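Local coordinates for 70 kDa protein (Xanthomonas sp., PDB 4B2N) that cleaves rubber with dioxygen as a processive oxygenase carrying two covalently attached heme c groups, at residues 99-104 and 337-342; 169-174 and 190-195; 309-314 and 331-336. All coordinates share one frame; numbering follows the deposited sequence.

Interaction 1. Residues 99-104 and 337-342; sequences RVNLEE and EDINNF
R99 and L102 on helix 88-104 meet the ring of F342 on helix 333-345, in a helix-helix crossing at -106° with the two axes 8.8 Å apart. The ring is approached from two directions. R99 lays its CB over the centre of one face, 3.6 Å from the centroid of the F342 ring, a CH-pi contact. L102 comes in at the edge, its CD1 lying 3.7 Å from F342 CD2. F342 CG is anti to the backbone N (chi1 176°), on a CA-CB bond that points toward the other helix. W209 packs edge-to-face against the same ring.

The other methyl of L102 turns to I339, with CD2 4.1 Å from I339 CG2, while I339 CG1 lies 3.8 Å from N101 CB. I339 itself touches the heme.

The R99 chain bends at chi3, and its NH1 reaches E103 OE2 at 3.1 Å, a salt bridge within its own helix; the carboxylate is met from above its plane. D338 is tied to S94 and R97 of the helix 88-104. Across the crossing, one water accepts from N101 ND2 at 2.9 Å and donates to D338 OD2.

Interaction 2. Residues 169-174 and 190-195; sequences LPLGLI and SCSACH. With HEC (heme c), chain C.
The heme c attachment site of the first heme is backed by a tight turn: G172 and S190 meet where the chain enters the CSACH sequence. S190 N donates to G172 O at 2.9 Å, approaching from above the carbonyl plane, 60° out of it. The same oxygen has A193 CB against it at 3.4 Å. Backbone packs directly on backbone here, with G172 CA only 3.6 Å from A193 CA.

G172 is the third residue of a type II beta turn from P170 to L173, where its positive phi of 111° is the expected conformation. Side chains flank the glycine: L171 CD1 reaches S192 CB at 3.5 Å, and I174 CG2 sits 4.0 Å from S190 CB. S190 OG lies between its backbone N and carbonyl carbon (chi1 60°), from where it weakly caps S192 N. It also shares a water with G172 N and L173 O. S192 OG is held instead by D196.

Residues 191-195 form the CXXCH motif of c-type cytochromes. C191 SG is bonded to heme CAB at 1.8 Å and C194 SG to heme CAC at 2.0 Å. Both cysteine side chains leave the backbone away from the turn, so the short helix has the turn at its back and the porphyrin in front. H195 NE2 binds the iron at 2.0 Å as an axial ligand, and W291 stacks on the imidazole.

Interaction 3. Residues 309-314 and 331-336; sequences DNVHSE and GLEDEF. With HEC (heme c), chain C.
H312 and E333 make the one hydrogen bond across this contact, beside the first heme c. H312 NE2 donates to E333 OE1 at 2.5 Å, a very short separation, with an N-H...O angle of 158°. The oxygen lies near the imidazole plane at the ring edge, while the carboxylate plane is turned 45° from the ring. E333 CG is anti to its backbone N (chi1 -169°), and the chain runs extended beyond it. The other ring nitrogen of H312, ND1, is hydrogen-bonded to the carbonyl oxygen of W449.

Within 309-314, N310 forms an Asx motif ahead of the weakly bonded helix about 312-314. N310 OD1 accepts from S313 N at 3.0 Å on an in-plane lone pair, and N310 ND2 returns a bond to S313 OG at 2.9 Å.

In the apolar part, V311 CG2 lies 4.3 Å from F336 CB and 4.2 Å from E333 CG. Separately, F336 meets a carbonyl oxygen, its CE2 coming obliquely to 3.1 Å from E314 O.

Two groups then meet the heme. E314 OE2 comes 3.5 Å from the heme methyl CMA, and F336 CE2 stands 3.8 Å from heme CBB, which lies at the edge of the phenyl ring. E314 OE2 has a weak bond from N340 ND2, whereas the buried OE1 finds no partner.

Around the contact, W449 and Y452 stack on H312, F107 meets F336 edge-to-face, and Q300 of strand 299-300 touches E314. M315, next along helix 312-319, packs on L332, E333 and F336.

In the fold
All three contacts are buried around the first heme c, though charged residues in interactions 1 and 3, such as R99 and E333, are partly exposed. Interactions 1 and 3 share helix 333-345: interaction 3 uses its first turn, interaction 1 the turns that follow, and a weak hydrogen bond from N340 to E314 connects them. Interaction 2 joins the set from the cysteine side of the heme, where L102 CD2 packs on C191 SG and I174 CD1 lies against the end of helix 88-104. Interactions 2 and 3 do not touch but both meet the heme. Chemistry changes with place: side-chain packing on an aromatic ring in interaction 1, backbone against backbone in interaction 2, a histidine-carboxylate bond in interaction 3.

Interaction 1. Residues 99-104 and 337-342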
loop_
_atom_site.group_PDB
_atom_site.type_symbol
_atom_site.label_atom_id
_atom_site.label_comp_id
_atom_site.label_asym_id
_atom_site.label_seq_id
_atom_site.Cartn_x
_atom_site.Cartn_y
_atom_site.Cartn_z
ATOM N N ARG A 99 -6.562 15.803 0.986
ATOM C CA ARG A 99 -6.057 15.593 2.321
ATOM C C ARG A 99 -7.239 15.644 3.285
ATOM O O ARG A 99 -7.353 14.817 4.173
ATOM C CB ARG A 99 -5.060 16.681 2.711
ATOM C CG ARG A 99 -4.576 16.475 4.161
ATOM C CD ARG A 99 -3.756 17.636 4.654
ATOM N NE ARG A 99 -4.387 18.942 4.367
ATOM C CZ ARG A 99 -5.414 19.499 4.999
ATOM N NH1 ARG A 99 -6.022 18.977 6.056
ATOM N NH2 ARG A 99 -5.802 20.681 4.619
ATOM N N VAL A 100 -8.138 16.598 3.070
ATOM C CA VAL A 100 -9.370 16.679 3.913
ATOM C C VAL A 100 -10.186 15.375 3.814
ATOM O O VAL A 100 -10.665 14.837 4.834
ATOM C CB VAL A 100 -10.214 17.890 3.445
ATOM C CG1 VAL A 100 -11.550 17.901 4.196
ATOM C CG2 VAL A 100 -9.485 19.228 3.750
ATOM N N ASN A 101 -10.370 14.858 2.575
ATOM C CA ASN A 101 -10.975 13.494 2.398
ATOM C C ASN A 101 -10.309 12.418 3.241
ATOM O O ASN A 101 -11.017 11.646 3.873
ATOM C CB ASN A 101 -10.946 13.071 0.941
ATOM C CG ASN A 101 -11.903 13.897 0.094
ATOM O OD1 ASN A 101 -12.775 14.609 0.624
ATOM N ND2 ASN A 101 -11.744 13.811 -1.256
ATOM N N LEU A 102 -8.986 12.404 3.310
ATOM C CA LEU A 102 -8.290 11.338 4.066
ATOM C C LEU A 102 -8.554 11.484 5.590
ATOM O O LEU A 102 -8.557 10.489 6.333
ATOM C CB LEU A 102 -6.790 11.254 3.709
ATOM C CG LEU A 102 -6.465 10.796 2.303
ATOM C CD1 LEU A 102 -4.961 10.847 1.964
ATOM C CD2 LEU A 102 -7.042 9.403 2.134
ATOM N N GLU A 103 -8.726 12.744 6.022
ATOM C CA GLU A 103 -8.818 13.040 7.435
ATOM C C GLU A 103 -10.265 12.853 7.915
ATOM O O GLU A 103 -10.487 12.429 9.075
ATOM C CB GLU A 103 -8.369 14.484 7.705
ATOM C CG GLU A 103 -6.839 14.661 7.734
ATOM C CD GLU A 103 -6.453 16.096 7.973
ATOM O OE1 GLU A 103 -7.328 16.867 8.501
ATOM O OE2 GLU A 103 -5.283 16.459 7.620
ATOM N N GLU A 104 -11.241 13.197 7.067
ATOM C CA GLU A 104 -12.608 13.237 7.534
ATOM C C GLU A 104 -13.676 12.444 6.836
ATOM O O GLU A 104 -14.870 12.493 7.258
ATOM C CB GLU A 104 -13.179 14.629 7.775
ATOM C CG GLU A 104 -12.726 15.788 6.977
ATOM C CD GLU A 104 -13.474 17.070 7.388
ATOM O OE1 GLU A 104 -14.640 17.294 6.975
ATOM O OE2 GLU A 104 -12.839 17.852 8.088
ATOM N N GLU A 337 -9.868 11.201 -7.261
ATOM C CA GLU A 337 -8.946 12.013 -8.088
ATOM C C GLU A 337 -8.287 13.121 -7.169
ATOM O O GLU A 337 -7.137 13.395 -7.260
ATOM C CB GLU A 337 -9.780 12.714 -9.210
ATOM C CG GLU A 337 -10.270 11.747 -10.268
ATOM C CD GLU A 337 -9.162 11.230 -11.202
ATOM O OE1 GLU A 337 -7.942 11.538 -11.055
ATOM O OE2 GLU A 337 -9.524 10.511 -12.166
ATOM N N ASP A 338 -9.036 13.691 -6.243
ATOM C CA ASP A 338 -8.474 14.679 -5.309
ATOM C C ASP A 338 -7.514 13.992 -4.313
ATOM O O ASP A 338 -6.416 14.487 -4.069
ATOM C CB ASP A 338 -9.615 15.355 -4.510
ATOM C CG ASP A 338 -10.425 16.394 -5.325
ATOM O OD1 ASP A 338 -9.939 16.882 -6.359
ATOM O OD2 ASP A 338 -11.584 16.734 -4.889
ATOM N N ILE A 339 -7.897 12.815 -3.770
ATOM C CA ILE A 339 -6.956 12.015 -2.966
ATOM C C ILE A 339 -5.654 11.757 -3.758
ATOM O O ILE A 339 -4.574 12.011 -3.275
ATOM C CB ILE A 339 -7.599 10.708 -2.380
ATOM C CG1 ILE A 339 -8.748 11.038 -1.339
ATOM C CG2 ILE A 339 -6.450 9.782 -1.906
ATOM C CD1 ILE A 339 -9.642 9.847 -1.034
ATOM N N ASN A 340 -5.801 11.288 -4.987
ATOM C CA ASN A 340 -4.671 10.982 -5.844
ATOM C C ASN A 340 -3.753 12.200 -6.051
ATOM O O ASN A 340 -2.538 12.088 -5.992
ATOM C CB ASN A 340 -5.134 10.442 -7.195
ATOM C CG ASN A 340 -3.988 10.129 -8.085
ATOM O OD1 ASN A 340 -3.800 10.800 -9.124
ATOM N ND2 ASN A 340 -3.155 9.185 -7.659
ATOM N N ASN A 341 -4.354 13.335 -6.362
ATOM C CA ASN A 341 -3.597 14.570 -6.391
ATOM C C ASN A 341 -2.932 14.959 -5.071
ATOM O O ASN A 341 -1.850 15.429 -5.104
ATOM C CB ASN A 341 -4.436 15.706 -6.896
ATOM C CG ASN A 341 -4.707 15.588 -8.376
ATOM O OD1 ASN A 341 -3.885 15.004 -9.136
ATOM N ND2 ASN A 341 -5.867 16.055 -8.792
ATOM N N PHE A 342 -3.584 14.792 -3.917
ATOM C CA PHE A 342 -2.859 14.989 -2.686
ATOM C C PHE A 342 -1.631 14.027 -2.665
ATOM O O PHE A 342 -0.511 14.447 -2.367
ATOM C CB PHE A 342 -3.778 14.731 -1.462
ATOM C CG PHE A 342 -3.047 14.828 -0.154
ATOM C CD1 PHE A 342 -2.304 15.986 0.152
ATOM C CD2 PHE A 342 -3.127 13.789 0.763
ATOM C CE1 PHE A 342 -1.629 16.049 1.379
ATOM C CE2 PHE A 342 -2.508 13.859 2.004
ATOM C CZ PHE A 342 -1.728 14.990 2.279
HETATM O O HOH W 1 -12.986 15.759 -2.977
#

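Interaction 2. Residues 169-174 and 190-195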
loop_
_atom_site.group_PDB
_atom_site.type_symbol
_atom_site.label_atom_id
_atom_site.label_comp_id
_atom_site.label_asym_id
_atom_site.label_seq_id
_atom_site.Cartn_x
_atom_site.Cartn_y
_atom_site.Cartn_z
ATOM N N LEU A 169 -9.716 9.643 18.144
ATOM C CA LEU A 169 -9.276 8.384 17.642
ATOM C C LEU A 169 -7.837 8.465 17.189
ATOM O O LEU A 169 -7.403 9.529 16.752
ATOM C CB LEU A 169 -10.097 7.959 16.379
ATOM C CG LEU A 169 -11.620 7.854 16.587
ATOM C CD1 LEU A 169 -12.321 7.991 15.228
ATOM C CD2 LEU A 169 -11.900 6.531 17.314
ATOM N N PRO A 170 -7.091 7.340 17.269
ATOM C CA PRO A 170 -5.735 7.360 16.686
ATOM C C PRO A 170 -5.745 7.495 15.188
ATOM O O PRO A 170 -6.763 7.165 14.523
ATOM C CB PRO A 170 -5.204 5.938 16.963
ATOM C CG PRO A 170 -5.969 5.439 18.101
ATOM C CD PRO A 170 -7.372 6.050 17.930
ATOM N N LEU A 171 -4.610 7.900 14.600
ATOM C CA LEU A 171 -4.447 7.927 13.177
ATOM C C LEU A 171 -4.706 6.539 12.689
ATOM O O LEU A 171 -4.154 5.587 13.243
ATOM C CB LEU A 171 -2.997 8.245 12.865
ATOM C CG LEU A 171 -2.616 8.300 11.401
ATOM C CD1 LEU A 171 -3.395 9.337 10.574
ATOM C CD2 LEU A 171 -1.076 8.466 11.371
ATOM N N GLY A 172 -5.515 6.362 11.669
ATOM C CA GLY A 172 -5.744 4.941 11.276
ATOM C C GLY A 172 -7.125 4.426 11.557
ATOM O O GLY A 172 -7.562 3.438 10.960
ATOM N N LEU A 173 -7.799 5.063 12.495
ATOM C CA LEU A 173 -9.237 4.781 12.679
ATOM C C LEU A 173 -9.915 6.086 12.334
ATOM O O LEU A 173 -9.304 7.189 12.430
ATOM C CB LEU A 173 -9.645 4.426 14.124
ATOM C CG LEU A 173 -9.047 3.102 14.667
ATOM C CD1 LEU A 173 -9.356 2.833 16.143
ATOM C CD2 LEU A 173 -9.399 1.873 13.796
ATOM N N ILE A 174 -11.216 5.962 11.997
ATOM C CA ILE A 174 -11.965 7.140 11.648
ATOM C C ILE A 174 -13.429 6.951 11.988
ATOM O O ILE A 174 -13.980 5.850 11.852
ATOM C CB ILE A 174 -11.745 7.521 10.120
ATOM C CG1 ILE A 174 -12.225 8.956 9.845
ATOM C CG2 ILE A 174 -12.431 6.477 9.181
ATOM C CD1 ILE A 174 -11.992 9.474 8.403
ATOM N N SER A 190 -9.123 3.765 8.575
ATOM C CA SER A 190 -8.953 4.650 7.435
ATOM C C SER A 190 -7.771 4.185 6.611
ATOM O O SER A 190 -7.065 3.259 7.031
ATOM C CB SER A 190 -8.638 6.099 7.837
ATOM O OG SER A 190 -7.432 6.114 8.585
ATOM N N CYS A 191 -7.614 4.826 5.451
ATOM C CA CYS A 191 -6.436 4.522 4.577
ATOM C C CYS A 191 -5.185 4.614 5.393
ATOM O O CYS A 191 -4.211 3.853 5.163
ATOM C CB CYS A 191 -6.350 5.542 3.441
ATOM S SG CYS A 191 -7.868 5.852 2.525
ATOM N N SER A 192 -5.137 5.582 6.322
ATOM C CA SER A 192 -3.926 5.768 7.131
ATOM C C SER A 192 -3.524 4.581 8.041
ATOM O O SER A 192 -2.396 4.567 8.518
ATOM C CB SER A 192 -4.049 7.038 7.957
ATOM O OG SER A 192 -4.147 8.126 7.082
ATOM N N ALA A 193 -4.438 3.648 8.330
ATOM C CA ALA A 193 -4.112 2.455 9.177
ATOM C C ALA A 193 -2.885 1.761 8.562
ATOM O O ALA A 193 -1.968 1.350 9.280
ATOM C CB ALA A 193 -5.322 1.471 9.292
ATOM N N CYS A 194 -2.829 1.707 7.238
ATOM C CA CYS A 194 -1.753 1.005 6.515
ATOM C C CYS A 194 -0.781 1.952 5.879
ATOM O O CYS A 194 0.381 1.615 5.676
ATOM C CB CYS A 194 -2.338 0.065 5.430
ATOM S SG CYS A 194 -3.564 -1.031 6.186
ATOM N N HIS A 195 -1.280 3.114 5.476
ATOM C CA HIS A 195 -0.486 4.011 4.621
ATOM C C HIS A 195 0.326 5.050 5.345
ATOM O O HIS A 195 1.224 5.627 4.777
ATOM C CB HIS A 195 -1.374 4.648 3.552
ATOM C CG HIS A 195 -1.603 3.724 2.414
ATOM N ND1 HIS A 195 -0.669 3.529 1.420
ATOM C CD2 HIS A 195 -2.740 2.987 2.065
ATOM C CE1 HIS A 195 -1.183 2.640 0.497
ATOM N NE2 HIS A 195 -2.441 2.281 0.928
HETATM FE FE HEC C . -3.787 1.151 0.006
HETATM C CHA HEC C . -1.594 0.105 -2.499
HETATM C CHB HEC C . -4.417 4.117 -1.772
HETATM C CHC HEC C . -6.516 1.958 2.083
HETATM C CHD HEC C . -2.789 -1.345 2.031
HETATM N NA HEC C . -3.220 1.917 -1.691
HETATM C C1A HEC C . -2.175 1.438 -2.538
HETATM C C2A HEC C . -1.767 2.398 -3.552
HETATM C C3A HEC C . -2.566 3.566 -3.382
HETATM C C4A HEC C . -3.416 3.247 -2.229
HETATM C CMA HEC C . -2.476 4.864 -4.162
HETATM C CAA HEC C . -0.679 2.257 -4.647
HETATM C CBA HEC C . 0.658 2.521 -3.952
HETATM C CGA HEC C . 1.846 2.242 -4.855
HETATM O O1A HEC C . 1.919 1.183 -5.570
HETATM O O2A HEC C . 2.746 3.081 -4.760
HETATM N NB HEC C . -5.197 2.632 0.041
HETATM C C1B HEC C . -5.258 3.773 -0.655
HETATM C C2B HEC C . -6.359 4.666 -0.324
HETATM C C3B HEC C . -6.977 4.033 0.776
HETATM C C4B HEC C . -6.164 2.839 0.975
HETATM C CMB HEC C . -6.621 5.912 -1.071
HETATM C CAB HEC C . -8.215 4.418 1.543
HETATM C CBB HEC C . -9.411 4.431 0.776
HETATM N NC HEC C . -4.561 0.527 1.721
HETATM C C1C HEC C . -5.664 0.865 2.485
HETATM C C2C HEC C . -5.776 0.086 3.744
HETATM C C3C HEC C . -4.674 -0.899 3.674
HETATM C C4C HEC C . -3.971 -0.602 2.429
HETATM C CMC HEC C . -6.890 0.282 4.766
HETATM C CAC HEC C . -4.319 -1.985 4.642
HETATM C CBC HEC C . -5.366 -2.719 5.208
HETATM N ND HEC C . -2.440 -0.359 -0.229
HETATM C C1D HEC C . -2.181 -1.274 0.703
HETATM C C2D HEC C . -1.178 -2.216 0.321
HETATM C C3D HEC C . -0.845 -1.795 -1.003
HETATM C C4D HEC C . -1.703 -0.644 -1.259
HETATM C CMD HEC C . -0.577 -3.363 1.050
HETATM C CAD HEC C . 0.080 -2.535 -1.905
HETATM C CBD HEC C . -0.899 -3.672 -2.393
HETATM C CGD HEC C . -0.139 -4.654 -3.255
HETATM O O1D HEC C . 0.215 -5.769 -2.796
HETATM O O2D HEC C . 0.195 -4.236 -4.415
HETATM O O HOH W 2 -7.074 8.167 10.384
#

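Interaction 3. Residues 309-314 and 331-336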
loop_
_atom_site.group_PDB
_atom_site.type_symbol
_atom_site.label_atom_id
_atom_site.label_comp_id
_atom_site.label_asym_id
_atom_site.label_seq_id
_atom_site.Cartn_x
_atom_site.Cartn_y
_atom_site.Cartn_z
ATOM N N ASP A 309 -2.189 6.759 -13.664
ATOM C CA ASP A 309 -3.276 7.704 -14.038
ATOM C C ASP A 309 -4.640 7.286 -13.421
ATOM O O ASP A 309 -5.589 8.098 -13.315
ATOM C CB ASP A 309 -3.416 7.803 -15.561
ATOM C CG ASP A 309 -4.094 9.121 -15.984
ATOM O OD1 ASP A 309 -3.723 10.216 -15.471
ATOM O OD2 ASP A 309 -5.000 9.085 -16.842
ATOM N N ASN A 310 -4.731 6.025 -13.040
ATOM C CA ASN A 310 -5.988 5.443 -12.643
ATOM C C ASN A 310 -6.207 5.664 -11.177
ATOM O O ASN A 310 -5.266 5.719 -10.428
ATOM C CB ASN A 310 -6.083 3.947 -13.020
ATOM C CG ASN A 310 -6.148 3.050 -11.803
ATOM O OD1 ASN A 310 -7.191 2.720 -11.354
ATOM N ND2 ASN A 310 -4.981 2.640 -11.293
ATOM N N VAL A 311 -7.460 5.868 -10.776
ATOM C CA VAL A 311 -7.739 5.963 -9.354
ATOM C C VAL A 311 -8.745 4.924 -8.913
ATOM O O VAL A 311 -9.077 4.866 -7.716
ATOM C CB VAL A 311 -8.263 7.370 -8.953
ATOM C CG1 VAL A 311 -7.229 8.406 -9.360
ATOM C CG2 VAL A 311 -9.647 7.619 -9.596
ATOM N N HIS A 312 -9.188 4.061 -9.843
ATOM C CA HIS A 312 -10.182 2.985 -9.481
ATOM C C HIS A 312 -9.561 2.025 -8.550
ATOM O O HIS A 312 -10.174 1.587 -7.550
ATOM C CB HIS A 312 -10.707 2.289 -10.737
ATOM C CG HIS A 312 -11.674 3.123 -11.484
ATOM N ND1 HIS A 312 -12.502 2.625 -12.404
ATOM C CD2 HIS A 312 -11.938 4.502 -11.408
ATOM C CE1 HIS A 312 -13.268 3.633 -12.934
ATOM N NE2 HIS A 312 -12.951 4.773 -12.301
ATOM N N SER A 313 -8.286 1.699 -8.800
ATOM C CA SER A 313 -7.571 0.892 -7.789
ATOM C C SER A 313 -7.551 1.592 -6.402
ATOM O O SER A 313 -7.760 0.938 -5.332
ATOM C CB SER A 313 -6.157 0.594 -8.259
ATOM O OG SER A 313 -5.479 1.821 -8.523
ATOM N N GLU A 314 -7.361 2.918 -6.387
ATOM C CA GLU A 314 -7.249 3.635 -5.108
ATOM C C GLU A 314 -8.601 3.596 -4.429
ATOM O O GLU A 314 -8.722 3.665 -3.190
ATOM C CB GLU A 314 -6.857 5.104 -5.383
ATOM C CG GLU A 314 -5.477 5.215 -6.037
ATOM C CD GLU A 314 -4.947 6.639 -6.114
ATOM O OE1 GLU A 314 -5.631 7.577 -5.583
ATOM O OE2 GLU A 314 -3.862 6.795 -6.758
ATOM N N GLY A 331 -19.566 6.981 -7.831
ATOM C CA GLY A 331 -19.533 8.454 -7.618
ATOM C C GLY A 331 -18.502 8.940 -6.591
ATOM O O GLY A 331 -18.329 10.136 -6.442
ATOM N N LEU A 332 -17.746 8.018 -5.973
ATOM C CA LEU A 332 -16.549 8.371 -5.203
ATOM C C LEU A 332 -15.412 8.848 -6.083
ATOM O O LEU A 332 -14.426 9.372 -5.564
ATOM C CB LEU A 332 -15.976 7.183 -4.385
ATOM C CG LEU A 332 -16.963 6.773 -3.294
ATOM C CD1 LEU A 332 -16.578 5.432 -2.691
ATOM C CD2 LEU A 332 -16.946 7.751 -2.140
ATOM N N GLU A 333 -15.523 8.661 -7.391
ATOM C CA GLU A 333 -14.401 8.972 -8.296
ATOM C C GLU A 333 -13.801 10.400 -8.176
ATOM O O GLU A 333 -12.578 10.522 -8.122
ATOM C CB GLU A 333 -14.769 8.654 -9.775
ATOM C CG GLU A 333 -13.532 8.705 -10.684
ATOM C CD GLU A 333 -13.855 8.123 -12.073
ATOM O OE1 GLU A 333 -14.207 6.917 -12.131
ATOM O OE2 GLU A 333 -13.810 8.903 -13.076
ATOM N N ASP A 334 -14.621 11.460 -8.184
ATOM C CA ASP A 334 -14.088 12.837 -8.032
ATOM C C ASP A 334 -13.263 12.937 -6.724
ATOM O O ASP A 334 -12.162 13.526 -6.713
ATOM C CB ASP A 334 -15.200 13.933 -8.011
ATOM C CG ASP A 334 -16.001 14.042 -9.303
ATOM O OD1 ASP A 334 -15.669 13.397 -10.308
ATOM O OD2 ASP A 334 -16.974 14.842 -9.323
ATOM N N GLU A 335 -13.789 12.384 -5.620
ATOM C CA GLU A 335 -13.083 12.448 -4.335
ATOM C C GLU A 335 -11.734 11.749 -4.392
ATOM O O GLU A 335 -10.697 12.213 -3.837
ATOM C CB GLU A 335 -13.960 11.860 -3.240
ATOM C CG GLU A 335 -15.051 12.851 -2.892
ATOM C CD GLU A 335 -16.057 12.266 -1.891
ATOM O OE1 GLU A 335 -16.689 11.235 -2.182
ATOM O OE2 GLU A 335 -16.258 12.886 -0.827
ATOM N N PHE A 336 -11.715 10.678 -5.170
ATOM C CA PHE A 336 -10.461 9.924 -5.304
ATOM C C PHE A 336 -9.421 10.517 -6.229
ATOM O O PHE A 336 -8.207 10.396 -6.019
ATOM C CB PHE A 336 -10.777 8.478 -5.531
ATOM C CG PHE A 336 -11.030 7.758 -4.230
ATOM C CD1 PHE A 336 -12.269 7.901 -3.548
ATOM C CD2 PHE A 336 -10.049 6.918 -3.686
ATOM C CE1 PHE A 336 -12.479 7.247 -2.302
ATOM C CE2 PHE A 336 -10.264 6.263 -2.451
ATOM C CZ PHE A 336 -11.439 6.448 -1.752
HETATM FE FE HEC C . -3.787 1.151 0.006
HETATM C CHA HEC C . -1.594 0.105 -2.499
HETATM C CHB HEC C . -4.417 4.117 -1.772
HETATM C CHC HEC C . -6.516 1.958 2.083
HETATM C CHD HEC C . -2.789 -1.345 2.031
HETATM N NA HEC C . -3.220 1.917 -1.691
HETATM C C1A HEC C . -2.175 1.438 -2.538
HETATM C C2A HEC C . -1.767 2.398 -3.552
HETATM C C3A HEC C . -2.566 3.566 -3.382
HETATM C C4A HEC C . -3.416 3.247 -2.229
HETATM C CMA HEC C . -2.476 4.864 -4.162
HETATM C CAA HEC C . -0.679 2.257 -4.647
HETATM C CBA HEC C . 0.658 2.521 -3.952
HETATM C CGA HEC C . 1.846 2.242 -4.855
HETATM O O1A HEC C . 1.919 1.183 -5.570
HETATM O O2A HEC C . 2.746 3.081 -4.760
HETATM N NB HEC C . -5.197 2.632 0.041
HETATM C C1B HEC C . -5.258 3.773 -0.655
HETATM C C2B HEC C . -6.359 4.666 -0.324
HETATM C C3B HEC C . -6.977 4.033 0.776
HETATM C C4B HEC C . -6.164 2.839 0.975
HETATM C CMB HEC C . -6.621 5.912 -1.071
HETATM C CAB HEC C . -8.215 4.418 1.543
HETATM C CBB HEC C . -9.411 4.431 0.776
HETATM N NC HEC C . -4.561 0.527 1.721
HETATM C C1C HEC C . -5.664 0.865 2.485
HETATM C C2C HEC C . -5.776 0.086 3.744
HETATM C C3C HEC C . -4.674 -0.899 3.674
HETATM C C4C HEC C . -3.971 -0.602 2.429
HETATM C CMC HEC C . -6.890 0.282 4.766
HETATM C CAC HEC C . -4.319 -1.985 4.642
HETATM C CBC HEC C . -5.366 -2.719 5.208
HETATM N ND HEC C . -2.440 -0.359 -0.229
HETATM C C1D HEC C . -2.181 -1.274 0.703
HETATM C C2D HEC C . -1.178 -2.216 0.321
HETATM C C3D HEC C . -0.845 -1.795 -1.003
HETATM C C4D HEC C . -1.703 -0.644 -1.259
HETATM C CMD HEC C . -0.577 -3.363 1.050
HETATM C CAD HEC C . 0.080 -2.535 -1.905
HETATM C CBD HEC C . -0.899 -3.672 -2.393
HETATM C CGD HEC C . -0.139 -4.654 -3.255
HETATM O O1D HEC C . 0.215 -5.769 -2.796
HETATM O O2D HEC C . 0.195 -4.236 -4.415
#